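Local coordinates for protein beta-N-acetylhexosaminidase (Thermotoga neapolitana, PDB 5BZA) that probably hydrolyses terminal non-reducing N-acetyl-D-hexosamine residues in N-acetyl-beta-D-hexosaminides, as a member of glycosyl hydrolase family 3, at residues D402-A407 and Y427-N432; K203-T208 and K239-S244; V90-Y95 and A140-E145; F45-N50 and L324-A329. All coordinates share one frame; numbering follows the deposited sequence.

Contact 1: D402-A407 and Y427-N432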
loop_
_atom_site.group_PDB
_atom_site.type_symbol
_atom_site.label_atom_id
_atom_site.label_comp_id
_atom_site.label_asym_id
_atom_site.label_seq_id
_atom_site.Cartn_x
_atom_site.Cartn_y
_atom_site.Cartn_z
ATOM N N ASP B 402 2.160 31.809 2.224
ATOM C CA ASP B 402 1.411 31.716 0.976
ATOM C C ASP B 402 1.905 30.469 0.229
ATOM O O ASP B 402 3.073 30.359 -0.175
ATOM C CB ASP B 402 1.565 33.012 0.147
ATOM C CG ASP B 402 0.900 32.943 -1.245
ATOM O OD1 ASP B 402 0.038 32.055 -1.493
ATOM O OD2 ASP B 402 1.196 33.857 -2.082
ATOM N N PHE B 403 1.004 29.509 0.070
ATOM C CA PHE B 403 1.358 28.285 -0.636
ATOM C C PHE B 403 0.997 28.471 -2.091
ATOM O O PHE B 403 -0.150 28.286 -2.535
ATOM C CB PHE B 403 0.672 27.069 -0.012
ATOM C CG PHE B 403 1.239 26.706 1.329
ATOM C CD1 PHE B 403 2.384 25.923 1.420
ATOM C CD2 PHE B 403 0.705 27.235 2.486
ATOM C CE1 PHE B 403 2.939 25.618 2.648
ATOM C CE2 PHE B 403 1.265 26.934 3.720
ATOM C CZ PHE B 403 2.380 26.126 3.794
ATOM N N VAL B 404 2.013 28.881 -2.826
ATOM C CA VAL B 404 1.831 29.427 -4.164
ATOM C C VAL B 404 1.715 28.344 -5.240
ATOM O O VAL B 404 2.588 27.487 -5.387
ATOM C CB VAL B 404 2.979 30.336 -4.517
ATOM C CG1 VAL B 404 2.749 30.936 -5.895
ATOM C CG2 VAL B 404 3.165 31.416 -3.426
ATOM N N VAL B 405 0.635 28.433 -6.007
ATOM C CA VAL B 405 0.384 27.621 -7.195
ATOM C C VAL B 405 0.040 28.593 -8.363
ATOM O O VAL B 405 -0.667 29.597 -8.148
ATOM C CB VAL B 405 -0.741 26.618 -6.932
ATOM C CG1 VAL B 405 -1.233 25.974 -8.213
ATOM C CG2 VAL B 405 -0.272 25.556 -5.924
ATOM N N ASN B 406 0.659 28.358 -9.534
ATOM C CA ASN B 406 0.458 29.099 -10.824
ATOM C C ASN B 406 0.332 30.635 -10.647
ATOM O O ASN B 406 -0.659 31.275 -11.028
ATOM C CB ASN B 406 -0.721 28.510 -11.653
ATOM C CG ASN B 406 -2.079 29.087 -11.267
ATOM O OD1 ASN B 406 -2.364 29.236 -10.084
ATOM N ND2 ASN B 406 -2.892 29.465 -12.253
ATOM N N ALA B 407 1.373 31.225 -10.072
ATOM C CA ALA B 407 1.366 32.650 -9.780
ATOM C C ALA B 407 1.467 33.446 -11.085
ATOM O O ALA B 407 1.133 34.630 -11.134
ATOM C CB ALA B 407 2.510 33.008 -8.827
ATOM N N TYR B 427 6.740 32.719 0.976
ATOM C CA TYR B 427 6.184 32.131 -0.223
ATOM C C TYR B 427 6.694 30.716 -0.361
ATOM O O TYR B 427 7.914 30.478 -0.456
ATOM C CB TYR B 427 6.544 32.955 -1.473
ATOM C CG TYR B 427 5.873 34.294 -1.447
ATOM C CD1 TYR B 427 4.559 34.424 -1.883
ATOM C CD2 TYR B 427 6.531 35.423 -0.959
ATOM C CE1 TYR B 427 3.909 35.620 -1.825
ATOM C CE2 TYR B 427 5.882 36.663 -0.908
ATOM C CZ TYR B 427 4.576 36.746 -1.343
ATOM O OH TYR B 427 3.911 37.951 -1.315
ATOM N N PHE B 428 5.755 29.777 -0.371
ATOM C CA PHE B 428 6.106 28.391 -0.597
ATOM C C PHE B 428 5.749 28.070 -2.030
ATOM O O PHE B 428 4.566 27.926 -2.361
ATOM C CB PHE B 428 5.373 27.444 0.392
ATOM C CG PHE B 428 5.805 27.597 1.835
ATOM C CD1 PHE B 428 5.343 28.657 2.609
ATOM C CD2 PHE B 428 6.649 26.655 2.433
ATOM C CE1 PHE B 428 5.733 28.795 3.959
ATOM C CE2 PHE B 428 7.047 26.787 3.785
ATOM C CZ PHE B 428 6.593 27.860 4.538
ATOM N N ILE B 429 6.755 27.961 -2.891
ATOM C CA ILE B 429 6.458 27.645 -4.280
ATOM C C ILE B 429 6.477 26.148 -4.467
ATOM O O ILE B 429 7.531 25.526 -4.480
ATOM C CB ILE B 429 7.413 28.358 -5.294
ATOM C CG1 ILE B 429 6.982 29.827 -5.451
ATOM C CG2 ILE B 429 7.189 27.782 -6.684
ATOM C CD1 ILE B 429 7.742 30.839 -4.635
ATOM N N ILE B 430 5.284 25.578 -4.567
ATOM C CA ILE B 430 5.145 24.141 -4.415
ATOM C C ILE B 430 4.850 23.348 -5.683
ATOM O O ILE B 430 4.874 22.128 -5.651
ATOM C CB ILE B 430 4.067 23.811 -3.354
ATOM C CG1 ILE B 430 2.681 24.279 -3.791
ATOM C CG2 ILE B 430 4.474 24.393 -2.012
ATOM C CD1 ILE B 430 1.586 23.822 -2.813
ATOM N N ARG B 431 4.510 24.028 -6.775
ATOM C CA ARG B 431 4.365 23.356 -8.066
ATOM C C ARG B 431 5.433 23.833 -9.024
ATOM O O ARG B 431 6.554 23.331 -9.017
ATOM C CB ARG B 431 2.997 23.582 -8.678
ATOM C CG ARG B 431 1.956 22.789 -8.025
ATOM C CD ARG B 431 0.938 22.406 -9.019
ATOM N NE ARG B 431 1.617 21.673 -10.081
ATOM C CZ ARG B 431 1.005 20.857 -10.930
ATOM N NH1 ARG B 431 -0.304 20.635 -10.811
ATOM N NH2 ARG B 431 1.701 20.251 -11.886
ATOM N N ASN B 432 5.052 24.777 -9.881
ATOM C CA ASN B 432 5.927 25.312 -10.902
ATOM C C ASN B 432 7.039 26.168 -10.308
ATOM O O ASN B 432 6.800 27.307 -9.918
ATOM C CB ASN B 432 5.075 26.113 -11.893
ATOM C CG ASN B 432 5.883 26.644 -13.069
ATOM O OD1 ASN B 432 7.011 26.184 -13.331
ATOM N ND2 ASN B 432 5.276 27.563 -13.839
#
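The backbone oxygen of Asp402 is held from the neighbouring strand by one strong hydrogen bond and one weaker CA-H...O contact. Phe428 N meets Asp402 O at 2.8 Å, almost straight at 172° and nearly along the C=O axis, and the CA-H of Tyr427 adds a longer touch, Tyr427 CA to Asp402 O 3.6 Å. One step on, Val404 N reaches Phe428 O at 2.8 Å, this time from above the carbonyl plane, and the ladder then slackens into a weak bond from Ile430 N to Val404 O of 3.4 Å as both strands run out. Strands 399-404 and 425-429 are parallel neighbours, joined through helix 411-418 as a beta-alpha-beta unit of the C-terminal domain.

On one face of the sheet Phe403 and Phe428 run alongside each other in the same direction. Their rings form an offset stack, centroids 4.6 Å apart and planes 23° apart, with Phe403 CE1 above the rim of the Phe428 ring. Helices 364-377 and 452-463 pack over this face. Ile430 CG2 comes to the edge of the Phe403 ring.

The other face carries Asp402, Val404, Tyr427 and Ile429. Asp402 OD2 sits at the edge of the Tyr427 ring, 3.2 Å from Tyr427 CE1, with carboxylate and ring planes 65° apart. Val404 CG2 touches the same ring in its plane, 3.7 Å from Tyr427 CD1. The polar ends of Asp402 and Tyr427 both find partners in His417: its ND1 bonds Asp402 OD2 and its backbone O bonds Tyr427 OH.

Contact 2: K203-T208 and K239-S244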
loop_
_atom_site.group_PDB
_atom_site.type_symbol
_atom_site.label_atom_id
_atom_site.label_comp_id
_atom_site.label_asym_id
_atom_site.label_seq_id
_atom_site.Cartn_x
_atom_site.Cartn_y
_atom_site.Cartn_z
ATOM N N LYS B 203 13.431 -19.339 11.403
ATOM C CA LYS B 203 13.773 -18.496 12.523
ATOM C C LYS B 203 12.519 -17.747 12.923
ATOM O O LYS B 203 11.861 -17.117 12.059
ATOM C CB LYS B 203 14.876 -17.506 12.177
ATOM C CG LYS B 203 15.343 -16.684 13.380
ATOM C CD LYS B 203 16.620 -15.932 13.073
ATOM C CE LYS B 203 17.429 -15.716 14.346
ATOM N NZ LYS B 203 18.889 -15.934 14.138
ATOM N N THR B 204 12.201 -17.744 14.214
ATOM C CA THR B 204 10.993 -17.050 14.664
ATOM C C THR B 204 11.217 -16.386 16.022
ATOM O O THR B 204 12.080 -16.797 16.773
ATOM C CB THR B 204 9.753 -18.033 14.766
ATOM O OG1 THR B 204 8.579 -17.294 15.126
ATOM C CG2 THR B 204 9.949 -19.118 15.853
ATOM N N ALA B 205 10.461 -15.332 16.337
ATOM C CA ALA B 205 10.398 -14.894 17.742
ATOM C C ALA B 205 9.111 -15.462 18.377
ATOM O O ALA B 205 8.194 -15.905 17.682
ATOM C CB ALA B 205 10.464 -13.344 17.873
ATOM N N VAL B 206 9.052 -15.459 19.701
ATOM C CA VAL B 206 7.834 -15.897 20.388
ATOM C C VAL B 206 7.352 -14.778 21.308
ATOM O O VAL B 206 8.129 -14.259 22.123
ATOM C CB VAL B 206 8.053 -17.168 21.240
ATOM C CG1 VAL B 206 6.779 -17.476 22.049
ATOM C CG2 VAL B 206 8.434 -18.326 20.363
ATOM N N MET B 207 6.076 -14.419 21.188
ATOM C CA MET B 207 5.471 -13.473 22.132
ATOM C C MET B 207 4.628 -14.197 23.214
ATOM O O MET B 207 3.865 -15.093 22.903
ATOM C CB MET B 207 4.612 -12.440 21.377
ATOM C CG MET B 207 4.215 -11.262 22.262
ATOM S SD MET B 207 3.059 -10.047 21.511
ATOM C CE MET B 207 4.113 -9.274 20.255
ATOM N N THR B 208 4.765 -13.800 24.472
ATOM C CA THR B 208 4.036 -14.449 25.598
ATOM C C THR B 208 2.653 -13.890 25.774
ATOM O O THR B 208 2.380 -12.780 25.315
ATOM C CB THR B 208 4.778 -14.305 26.939
ATOM O OG1 THR B 208 4.847 -12.919 27.301
ATOM C CG2 THR B 208 6.183 -14.881 26.822
ATOM N N LYS B 239 15.298 -21.731 21.804
ATOM C CA LYS B 239 16.432 -20.976 22.318
ATOM C C LYS B 239 16.456 -19.590 21.661
ATOM O O LYS B 239 17.462 -18.859 21.732
ATOM C CB LYS B 239 17.756 -21.740 22.086
ATOM C CG LYS B 239 17.760 -23.202 22.613
ATOM C CD LYS B 239 17.225 -23.277 24.043
ATOM C CE LYS B 239 17.556 -24.602 24.736
ATOM N NZ LYS B 239 16.790 -24.755 26.019
ATOM N N GLY B 240 15.364 -19.244 20.984
ATOM C CA GLY B 240 15.330 -17.991 20.268
ATOM C C GLY B 240 14.841 -16.843 21.126
ATOM O O GLY B 240 14.880 -16.890 22.350
ATOM N N LEU B 241 14.358 -15.804 20.449
ATOM C CA LEU B 241 13.958 -14.554 21.068
ATOM C C LEU B 241 12.540 -14.630 21.629
ATOM O O LEU B 241 11.583 -15.015 20.915
ATOM C CB LEU B 241 14.082 -13.417 20.027
ATOM C CG LEU B 241 13.647 -11.999 20.407
ATOM C CD1 LEU B 241 14.514 -11.432 21.566
ATOM C CD2 LEU B 241 13.710 -11.057 19.190
ATOM N N VAL B 242 12.414 -14.276 22.911
ATOM C CA VAL B 242 11.128 -14.244 23.603
ATOM C C VAL B 242 10.776 -12.834 24.039
ATOM O O VAL B 242 11.546 -12.185 24.755
ATOM C CB VAL B 242 11.125 -15.164 24.901
ATOM C CG1 VAL B 242 9.855 -14.905 25.797
ATOM C CG2 VAL B 242 11.271 -16.609 24.537
ATOM N N LEU B 243 9.584 -12.390 23.663
ATOM C CA LEU B 243 9.075 -11.060 24.000
ATOM C C LEU B 243 7.873 -11.095 24.885
ATOM O O LEU B 243 7.018 -11.944 24.710
ATOM C CB LEU B 243 8.639 -10.275 22.740
ATOM C CG LEU B 243 9.530 -9.452 21.845
ATOM C CD1 LEU B 243 10.691 -10.275 21.347
ATOM C CD2 LEU B 243 8.637 -9.072 20.686
ATOM N N SER B 244 7.746 -10.114 25.769
ATOM C CA SER B 244 6.474 -9.943 26.444
ATOM C C SER B 244 5.421 -9.423 25.482
ATOM O O SER B 244 5.736 -8.757 24.466
ATOM C CB SER B 244 6.632 -8.991 27.633
ATOM O OG SER B 244 6.701 -7.623 27.252
#
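Backbone hydrogen bonds do most of the work between strands 205-208 and 241-243, which run parallel. Val206 supplies both its groups: Val206 N binds Leu241 O at 2.8 Å, and Val206 O takes Leu243 N at 2.8 Å. Leu243 O then receives Thr208 N at 2.9 Å. All three donors come in nearly along the C=O axes.

Each of these carbonyls is also touched by a CA-H. Val242 CA lies 3.3 Å from Val206 O, and Met207 CA 3.4 Å from Leu243 O; Ala205 CA approaches Leu241 O likewise.

Side-chain contacts are lighter. On the face of Val206 and Val242, the Thr208 and Val242 side chains cross at about a right angle, Thr208 CG2 touching Val242 CG1 at 3.8 Å; Thr208 OG1 is hydrogen-bonded to Thr222 OG1. On the face of Ala205, Leu241, Met207 and Leu243, Ala205 CB meets Leu241 CD2 at 4.2 Å. Met207 CG reaches along to Ser244 O at 3.7 Å, and Met207 touches Asp245, which with His161 holds a cadmium ion at this end of the strands.

The pair belongs to the TIM-type barrel, and helix 225-235 links the two strands as a beta-alpha-beta crossover. Val206 and Val242 face outward, onto Phe198 of helix 192-198 and Leu232 of helix 225-235. Strand 156-162 borders 205-208 on its other side, and Val242 N is hydrogen-bonded to Asn271 OD1, just before strand 273-275.

Contact 3: V90-Y95 and A140-E145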
loop_
_atom_site.group_PDB
_atom_site.type_symbol
_atom_site.label_atom_id
_atom_site.label_comp_id
_atom_site.label_asym_id
_atom_site.label_seq_id
_atom_site.Cartn_x
_atom_site.Cartn_y
_atom_site.Cartn_z
ATOM N N VAL B 90 -1.481 -23.625 1.932
ATOM C CA VAL B 90 -0.593 -23.027 0.940
ATOM C C VAL B 90 -0.965 -21.579 0.629
ATOM O O VAL B 90 -0.103 -20.717 0.567
ATOM C CB VAL B 90 -0.586 -23.862 -0.371
ATOM C CG1 VAL B 90 -0.127 -23.032 -1.564
ATOM C CG2 VAL B 90 0.272 -25.079 -0.162
ATOM N N PHE B 91 -2.251 -21.316 0.484
ATOM C CA PHE B 91 -2.728 -19.956 0.288
ATOM C C PHE B 91 -2.326 -19.048 1.449
ATOM O O PHE B 91 -2.055 -17.867 1.240
ATOM C CB PHE B 91 -4.234 -19.944 0.054
ATOM C CG PHE B 91 -4.607 -20.403 -1.312
ATOM C CD1 PHE B 91 -4.460 -19.541 -2.414
ATOM C CD2 PHE B 91 -5.022 -21.699 -1.527
ATOM C CE1 PHE B 91 -4.755 -19.966 -3.680
ATOM C CE2 PHE B 91 -5.325 -22.126 -2.785
ATOM C CZ PHE B 91 -5.203 -21.249 -3.882
ATOM N N THR B 92 -2.273 -19.567 2.675
ATOM C CA THR B 92 -1.790 -18.745 3.792
ATOM C C THR B 92 -0.291 -18.391 3.651
ATOM O O THR B 92 0.133 -17.241 3.908
ATOM C CB THR B 92 -2.037 -19.460 5.160
ATOM O OG1 THR B 92 -3.448 -19.759 5.272
ATOM C CG2 THR B 92 -1.533 -18.616 6.323
ATOM N N GLY B 93 0.515 -19.381 3.273
ATOM C CA GLY B 93 1.925 -19.128 3.019
ATOM C C GLY B 93 2.112 -18.077 1.907
ATOM O O GLY B 93 2.952 -17.185 2.038
ATOM N N ARG B 94 1.335 -18.180 0.826
ATOM C CA ARG B 94 1.446 -17.214 -0.293
ATOM C C ARG B 94 1.057 -15.788 0.169
ATOM O O ARG B 94 1.745 -14.795 -0.153
ATOM C CB ARG B 94 0.581 -17.677 -1.478
ATOM C CG ARG B 94 1.030 -19.008 -2.122
ATOM C CD ARG B 94 0.305 -19.331 -3.458
ATOM N NE ARG B 94 0.810 -20.599 -4.030
ATOM C CZ ARG B 94 0.073 -21.542 -4.645
ATOM N NH1 ARG B 94 -1.249 -21.423 -4.768
ATOM N NH2 ARG B 94 0.666 -22.648 -5.107
ATOM N N TYR B 95 -0.006 -15.679 0.959
ATOM C CA TYR B 95 -0.375 -14.373 1.456
ATOM C C TYR B 95 0.761 -13.812 2.341
ATOM O O TYR B 95 1.101 -12.638 2.279
ATOM C CB TYR B 95 -1.661 -14.438 2.271
ATOM C CG TYR B 95 -1.809 -13.227 3.159
ATOM C CD1 TYR B 95 -2.118 -11.981 2.619
ATOM C CD2 TYR B 95 -1.554 -13.308 4.532
ATOM C CE1 TYR B 95 -2.226 -10.846 3.427
ATOM C CE2 TYR B 95 -1.638 -12.196 5.333
ATOM C CZ TYR B 95 -1.978 -10.957 4.778
ATOM O OH TYR B 95 -2.085 -9.850 5.601
ATOM N N ALA B 140 -1.980 -25.543 13.265
ATOM C CA ALA B 140 -0.562 -25.850 13.121
ATOM C C ALA B 140 -0.083 -25.747 11.665
ATOM O O ALA B 140 0.994 -25.209 11.432
ATOM C CB ALA B 140 -0.240 -27.245 13.703
ATOM N N SER B 141 -0.834 -26.301 10.707
ATOM C CA SER B 141 -0.346 -26.301 9.323
ATOM C C SER B 141 -0.418 -24.872 8.737
ATOM O O SER B 141 0.519 -24.411 8.072
ATOM C CB SER B 141 -1.102 -27.314 8.432
ATOM O OG SER B 141 -2.465 -26.997 8.201
ATOM N N HIS B 142 -1.490 -24.154 9.045
ATOM C CA HIS B 142 -1.628 -22.785 8.556
ATOM C C HIS B 142 -0.603 -21.847 9.210
ATOM O O HIS B 142 -0.095 -20.924 8.568
ATOM C CB HIS B 142 -3.038 -22.278 8.786
ATOM C CG HIS B 142 -4.044 -22.902 7.875
ATOM N ND1 HIS B 142 -4.517 -24.191 8.054
ATOM C CD2 HIS B 142 -4.638 -22.438 6.751
ATOM C CE1 HIS B 142 -5.397 -24.465 7.109
ATOM N NE2 HIS B 142 -5.479 -23.422 6.295
ATOM N N GLY B 143 -0.311 -22.080 10.477
ATOM C CA GLY B 143 0.708 -21.319 11.187
ATOM C C GLY B 143 2.109 -21.559 10.658
ATOM O O GLY B 143 2.933 -20.608 10.570
ATOM N N MET B 144 2.409 -22.824 10.331
ATOM C CA MET B 144 3.699 -23.128 9.729
ATOM C C MET B 144 3.829 -22.463 8.348
ATOM O O MET B 144 4.867 -21.904 8.010
ATOM C CB MET B 144 3.901 -24.633 9.604
ATOM C CG MET B 144 5.307 -25.041 9.238
ATOM S SD MET B 144 6.598 -24.796 10.485
ATOM C CE MET B 144 7.367 -23.300 9.848
ATOM N N GLU B 145 2.783 -22.567 7.549
ATOM C CA GLU B 145 2.772 -21.914 6.261
ATOM C C GLU B 145 2.984 -20.431 6.425
ATOM O O GLU B 145 3.739 -19.822 5.652
ATOM C CB GLU B 145 1.479 -22.178 5.527
ATOM C CG GLU B 145 1.457 -23.504 4.760
ATOM C CD GLU B 145 2.311 -23.446 3.482
ATOM O OE1 GLU B 145 2.826 -22.346 3.139
ATOM O OE2 GLU B 145 2.413 -24.472 2.775
#
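Gly93 and Glu145 form the tight part of this helix pair, their CA atoms 4.4 Å apart. With no side chain on Gly93, the Glu145 backbone comes right against it: Gly93 CA lies 3.3 Å from Glu145 O, a CA-H...O contact. The carboxylate lies where a side chain would otherwise project from Gly93. Glu145 bends at chi2 (-74°), so its end folds back along helix 89-106 and Glu145 OE1 rests 3.3 Å from Gly93 CA.

Just beside it, in the buried half, Thr92 and His142 cross at about a right angle. Thr92 OG1 sits at the edge of the imidazole, near its plane and 3.3 Å from His142 CD2, while Thr92 CG2 leans on His142 O at 3.5 Å. The ring, which also meets that of Phe132, has its rotation fixed by two bonds, NE2 to Val87 O and ND1 to Val138 O; two carbonyl partners are consistent with a doubly protonated, charged imidazole.

Toward solvent the contact loosens. Val90 CG2 comes to 3.7 Å from Glu145 OE2, alongside the carboxylate. Phe91, Arg94 and Tyr95 pack against the second subunit.

The axes pass 7.9 Å apart at 26°, the close, nearly parallel packing of two helices in the outer layer of a TIM barrel; here helix 89-106 precedes strand 110-111 and helix 136-153 precedes strand 156-162.

Contact 4: F45-N50 and L324-A329. With CD (cadmium ion), chain S.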
loop_
_atom_site.group_PDB
_atom_site.type_symbol
_atom_site.label_atom_id
_atom_site.label_comp_id
_atom_site.label_asym_id
_atom_site.label_seq_id
_atom_site.Cartn_x
_atom_site.Cartn_y
_atom_site.Cartn_z
ATOM N N PHE B 45 5.568 8.402 8.963
ATOM C CA PHE B 45 6.133 7.072 8.766
ATOM C C PHE B 45 7.471 7.124 7.989
ATOM O O PHE B 45 8.510 6.638 8.469
ATOM C CB PHE B 45 5.073 6.189 8.068
ATOM C CG PHE B 45 5.610 4.877 7.571
ATOM C CD1 PHE B 45 6.141 3.944 8.455
ATOM C CD2 PHE B 45 5.638 4.598 6.197
ATOM C CE1 PHE B 45 6.680 2.723 7.982
ATOM C CE2 PHE B 45 6.162 3.388 5.708
ATOM C CZ PHE B 45 6.693 2.454 6.614
ATOM N N LEU B 46 7.478 7.808 6.840
ATOM C CA LEU B 46 8.681 7.909 6.017
ATOM C C LEU B 46 9.824 8.632 6.726
ATOM O O LEU B 46 10.998 8.181 6.657
ATOM C CB LEU B 46 8.361 8.630 4.690
ATOM C CG LEU B 46 7.377 7.910 3.788
ATOM C CD1 LEU B 46 7.048 8.747 2.535
ATOM C CD2 LEU B 46 7.939 6.547 3.398
ATOM N N ASP B 47 9.507 9.736 7.417
ATOM C CA ASP B 47 10.544 10.444 8.135
ATOM C C ASP B 47 11.114 9.569 9.274
ATOM O O ASP B 47 12.334 9.580 9.530
ATOM C CB ASP B 47 10.024 11.778 8.688
ATOM C CG ASP B 47 11.167 12.689 9.200
ATOM O OD1 ASP B 47 12.291 12.639 8.631
ATOM O OD2 ASP B 47 10.959 13.453 10.173
ATOM N N PHE B 48 10.248 8.822 9.970
ATOM C CA PHE B 48 10.687 7.853 11.014
ATOM C C PHE B 48 11.620 6.783 10.403
ATOM O O PHE B 48 12.712 6.550 10.914
ATOM C CB PHE B 48 9.452 7.202 11.673
ATOM C CG PHE B 48 9.714 6.502 13.004
ATOM C CD1 PHE B 48 10.944 6.572 13.638
ATOM C CD2 PHE B 48 8.670 5.817 13.638
ATOM C CE1 PHE B 48 11.144 5.964 14.880
ATOM C CE2 PHE B 48 8.848 5.209 14.866
ATOM C CZ PHE B 48 10.091 5.274 15.492
ATOM N N MET B 49 11.209 6.145 9.302
ATOM C CA MET B 49 12.081 5.158 8.651
ATOM C C MET B 49 13.461 5.764 8.283
ATOM O O MET B 49 14.510 5.121 8.459
ATOM C CB MET B 49 11.425 4.589 7.393
ATOM C CG MET B 49 10.242 3.738 7.690
ATOM S SD MET B 49 10.510 2.316 8.815
ATOM C CE MET B 49 11.698 1.348 7.906
ATOM N N ASN B 50 13.455 7.005 7.798
ATOM C CA ASN B 50 14.706 7.696 7.492
ATOM C C ASN B 50 15.564 7.913 8.772
ATOM O O ASN B 50 16.774 7.683 8.789
ATOM C CB ASN B 50 14.403 9.042 6.794
ATOM C CG ASN B 50 15.622 9.671 6.194
ATOM O OD1 ASN B 50 16.421 8.995 5.545
ATOM N ND2 ASN B 50 15.759 10.976 6.356
ATOM N N LEU B 324 14.081 6.682 2.177
ATOM C CA LEU B 324 14.744 7.359 1.082
ATOM C C LEU B 324 13.819 8.459 0.557
ATOM O O LEU B 324 14.277 9.534 0.121
ATOM C CB LEU B 324 15.122 6.350 -0.023
ATOM C CG LEU B 324 13.968 5.717 -0.802
ATOM C CD1 LEU B 324 13.604 6.490 -2.129
ATOM C CD2 LEU B 324 14.224 4.217 -1.027
ATOM N N ILE B 325 12.515 8.180 0.584
ATOM C CA ILE B 325 11.554 9.177 0.114
ATOM C C ILE B 325 11.671 10.454 0.979
ATOM O O ILE B 325 11.808 11.588 0.458
ATOM C CB ILE B 325 10.148 8.593 0.114
ATOM C CG1 ILE B 325 10.137 7.424 -0.887
ATOM C CG2 ILE B 325 9.105 9.667 -0.212
ATOM C CD1 ILE B 325 8.804 6.621 -0.965
ATOM N N ALA B 326 11.739 10.254 2.286
ATOM C CA ALA B 326 11.940 11.386 3.191
ATOM C C ALA B 326 13.207 12.153 2.770
ATOM O O ALA B 326 13.213 13.391 2.665
ATOM C CB ALA B 326 12.040 10.896 4.684
ATOM N N GLU B 327 14.242 11.390 2.435
ATOM C CA GLU B 327 15.534 11.945 2.103
ATOM C C GLU B 327 15.439 12.808 0.841
ATOM O O GLU B 327 15.956 13.933 0.798
ATOM C CB GLU B 327 16.544 10.826 1.905
ATOM C CG GLU B 327 17.934 11.318 1.663
ATOM C CD GLU B 327 18.571 11.888 2.887
ATOM O OE1 GLU B 327 17.897 11.935 3.952
ATOM O OE2 GLU B 327 19.736 12.339 2.766
ATOM N N VAL B 328 14.741 12.285 -0.161
ATOM C CA VAL B 328 14.604 12.989 -1.433
ATOM C C VAL B 328 13.890 14.285 -1.128
ATOM O O VAL B 328 14.339 15.370 -1.567
ATOM C CB VAL B 328 13.819 12.123 -2.474
ATOM C CG1 VAL B 328 13.266 12.935 -3.639
ATOM C CG2 VAL B 328 14.696 10.974 -2.979
ATOM N N ALA B 329 12.816 14.178 -0.333
ATOM C CA ALA B 329 11.971 15.331 -0.065
ATOM C C ALA B 329 12.842 16.353 0.618
ATOM O O ALA B 329 12.788 17.558 0.304
ATOM C CB ALA B 329 10.764 14.955 0.794
HETATM CD CD CD S . 19.227 13.837 5.325
#
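Helices 42-54 and 323-331 cross nearly at right angles, 99° between their directions, with Ala326 at the crossing. Its methyl points toward the other helix and drops between Leu46, Asp47 and Asn50: Ala326 CB lies 3.5 Å from Leu46 O, 3.8 Å from Asp47 CA and 3.7 Å from Asn50 CB. So small a side chain lets the axes approach to 7.7 Å.

Two pairs flank this point. Toward the N-terminal end of segment 45-50, Leu46 and Ile325 cross obliquely, Leu46 CD1 against Ile325 CG2 at 3.6 Å. At its other end, Asn50 and Glu327 meet at about a right angle, their amide and carboxylate planes 57° apart. The bond between them is weak, Asn50 ND2 to Glu327 OE1 3.4 Å.

Glu327 extends its CG anti to the backbone N and then bends at chi2 (72°). Glu327 OE1 binds the cadmium ion at 2.7 Å; Glu327 OE2, also close to the ion at 3.0 Å, makes salt bridges to Arg54 and Arg331. Ion and arginines would probably favour the ionised carboxylate. Asp47 turns to helix 452-463, with a salt bridge to Lys457 and a hydrogen bond to Tyr456.

The crossing ties a helix of the barrel's outer layer to the helix leading to the C-terminal domain, and ends in a metal site of Arg54 and Glu327, beside Phe91 of the second subunit, which has also been seen to bind zinc.

Contacts 2 and 3 are the closest pair, centres about 19 Å apart, one in the barrel wall and one in the helices around it; both are nested inside the long loop that contact 4 closes. Contact 1 stands apart in the C-terminal domain, about 51 Å from each of them between centres, and contact 4 lies between, about 23 Å from contact 1. Contact 4 holds a cadmium ligand itself; contact 2 comes close to another site, the Met207 side chain about 5 Å from the cadmium held by His161 and Asp245. Contacts 3 and 4 have centres about 33 Å apart within the chain, yet meet across the dimer, where Phe91 packs on Glu327 of the second subunit.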